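Local coordinates for protein transcription regulator AcaB (Escherichia coli, PDB 6N8B) that is a transcription regulator with a crucial role in conjugation of IncC plasmids, probably by controlling transfer genes, at residues L27-L32 against K129-M134. Numbering follows the deposited sequence.
Sequences LKVNSL and KLDTLM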
loop_
_atom_site.group_PDB
_atom_site.type_symbol
_atom_site.label_atom_id
_atom_site.label_comp_id
_atom_site.label_asym_id
_atom_site.label_seq_id
_atom_site.Cartn_x
_atom_site.Cartn_y
_atom_site.Cartn_z
ATOM N N LEU A 27 2.790 -1.711 14.814
ATOM C CA LEU A 27 3.605 -1.085 13.778
ATOM C C LEU A 27 3.688 0.402 14.086
ATOM O O LEU A 27 2.703 1.130 13.923
ATOM C CB LEU A 27 3.031 -1.336 12.382
ATOM C CG LEU A 27 3.597 -0.468 11.254
ATOM C CD1 LEU A 27 5.054 -0.784 10.974
ATOM C CD2 LEU A 27 2.782 -0.702 10.004
ATOM N N LYS A 28 4.846 0.851 14.561
ATOM C CA LYS A 28 5.010 2.264 14.849
ATOM C C LYS A 28 5.420 3.001 13.585
ATOM O O LYS A 28 6.230 2.511 12.792
ATOM C CB LYS A 28 6.031 2.473 15.969
ATOM C CG LYS A 28 6.765 3.800 15.920
ATOM C CD LYS A 28 7.864 3.897 16.957
ATOM C CE LYS A 28 7.249 3.989 18.332
ATOM N NZ LYS A 28 8.207 4.421 19.384
ATOM N N VAL A 29 4.844 4.184 13.397
ATOM C CA VAL A 29 5.028 4.980 12.194
ATOM C C VAL A 29 5.393 6.393 12.624
ATOM O O VAL A 29 4.668 7.015 13.407
ATOM C CB VAL A 29 3.763 4.971 11.316
ATOM C CG1 VAL A 29 3.954 5.868 10.121
ATOM C CG2 VAL A 29 3.433 3.552 10.869
ATOM N N ASN A 30 6.517 6.897 12.117
ATOM C CA ASN A 30 7.054 8.174 12.570
ATOM C C ASN A 30 6.511 9.346 11.761
ATOM O O ASN A 30 5.985 10.306 12.331
ATOM C CB ASN A 30 8.583 8.155 12.480
ATOM C CG ASN A 30 9.216 7.198 13.466
ATOM O OD1 ASN A 30 8.749 7.050 14.594
ATOM N ND2 ASN A 30 10.285 6.532 13.037
ATOM N N SER A 31 6.619 9.267 10.439
ATOM C CA SER A 31 6.340 10.396 9.568
ATOM C C SER A 31 4.842 10.598 9.383
ATOM O O SER A 31 4.059 9.644 9.382
ATOM C CB SER A 31 7.007 10.195 8.205
ATOM O OG SER A 31 6.530 9.017 7.575
ATOM N N LEU A 32 4.449 11.862 9.216
ATOM C CA LEU A 32 3.039 12.167 8.999
ATOM C C LEU A 32 2.555 11.642 7.656
ATOM O O LEU A 32 1.367 11.330 7.505
ATOM C CB LEU A 32 2.803 13.676 9.095
ATOM C CG LEU A 32 1.403 14.168 8.715
ATOM C CD1 LEU A 32 0.360 13.698 9.723
ATOM C CD2 LEU A 32 1.391 15.681 8.568
ATOM N N LYS A 129 8.669 1.193 4.499
ATOM C CA LYS A 129 9.733 1.714 3.649
ATOM C C LYS A 129 9.449 3.143 3.210
ATOM O O LYS A 129 10.384 3.907 2.953
ATOM C CB LYS A 129 9.965 0.792 2.452
ATOM C CG LYS A 129 9.846 -0.665 2.826
ATOM C CD LYS A 129 10.854 -1.531 2.098
ATOM C CE LYS A 129 10.612 -1.578 0.613
ATOM N NZ LYS A 129 11.166 -2.846 0.053
ATOM N N LEU A 130 8.175 3.531 3.150
ATOM C CA LEU A 130 7.851 4.935 2.936
ATOM C C LEU A 130 8.198 5.761 4.168
ATOM O O LEU A 130 8.733 6.869 4.050
ATOM C CB LEU A 130 6.370 5.073 2.578
ATOM C CG LEU A 130 5.713 6.447 2.670
ATOM C CD1 LEU A 130 6.119 7.271 1.480
ATOM C CD2 LEU A 130 4.203 6.334 2.733
ATOM N N ASP A 131 7.907 5.235 5.361
ATOM C CA ASP A 131 8.294 5.924 6.588
ATOM C C ASP A 131 9.798 6.173 6.619
ATOM O O ASP A 131 10.250 7.276 6.949
ATOM C CB ASP A 131 7.856 5.103 7.803
ATOM C CG ASP A 131 7.727 5.939 9.062
ATOM O OD1 ASP A 131 7.524 7.165 8.945
ATOM O OD2 ASP A 131 7.822 5.372 10.171
ATOM N N THR A 132 10.586 5.165 6.243
ATOM C CA THR A 132 12.033 5.337 6.201
ATOM C C THR A 132 12.431 6.369 5.154
ATOM O O THR A 132 13.270 7.239 5.422
ATOM C CB THR A 132 12.711 3.994 5.918
ATOM O OG1 THR A 132 12.529 3.121 7.040
ATOM C CG2 THR A 132 14.203 4.183 5.665
ATOM N N LEU A 133 11.830 6.296 3.963
ATOM C CA LEU A 133 12.156 7.250 2.909
ATOM C C LEU A 133 11.858 8.680 3.346
ATOM O O LEU A 133 12.645 9.594 3.078
ATOM C CB LEU A 133 11.383 6.909 1.638
ATOM C CG LEU A 133 11.851 7.663 0.395
ATOM C CD1 LEU A 133 13.309 7.324 0.140
ATOM C CD2 LEU A 133 10.999 7.312 -0.807
ATOM N N MET A 134 10.735 8.888 4.040
ATOM C CA MET A 134 10.436 10.215 4.565
ATOM C C MET A 134 11.460 10.630 5.610
ATOM O O MET A 134 11.868 11.795 5.661
ATOM C CB MET A 134 9.024 10.252 5.146
ATOM C CG MET A 134 7.929 9.945 4.146
ATOM S SD MET A 134 7.998 11.054 2.722
ATOM C CE MET A 134 8.678 9.969 1.465
#
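Asp131, on helix 118-142, reaches into the turn that joins strand 23-29 to the N-terminus of helix 32-59, where Ser31 is the N-cap. Its carboxylate accepts from two successive backbone N-H groups: OD2 meets Asn30 N at 2.8 Å, 22° out of the carboxylate plane on the syn side, and OD1 receives Ser31 N at 2.7 Å through its syn lone pair. A short, two-oxygen side chain suits this place because each oxygen can meet one N-H. Chi1 of -158° sets CG anti to the backbone N. On its anti side OD1 also accepts from Ser31 OG, so two donors of one residue grip it. Ser31 OG lies between its own N and carbonyl carbon (chi1 60°), donating to Asp131 while weakly capping Ala34 N; serine is small and able to give and accept. Three donors would favour the ionised form of this buried carboxylate, as would the nearby helix N-terminus. The Asn30 side chain crosses that of Asp131 at about a right angle. Apolar Val29 suits its buried place, touching Ala34 and Tyr111, with CG1 3.9 Å from Asp131 OD2. Met134, flexible and apolar, bends away to Trp158, while its CB rests 3.7 Å from Ser31 CB.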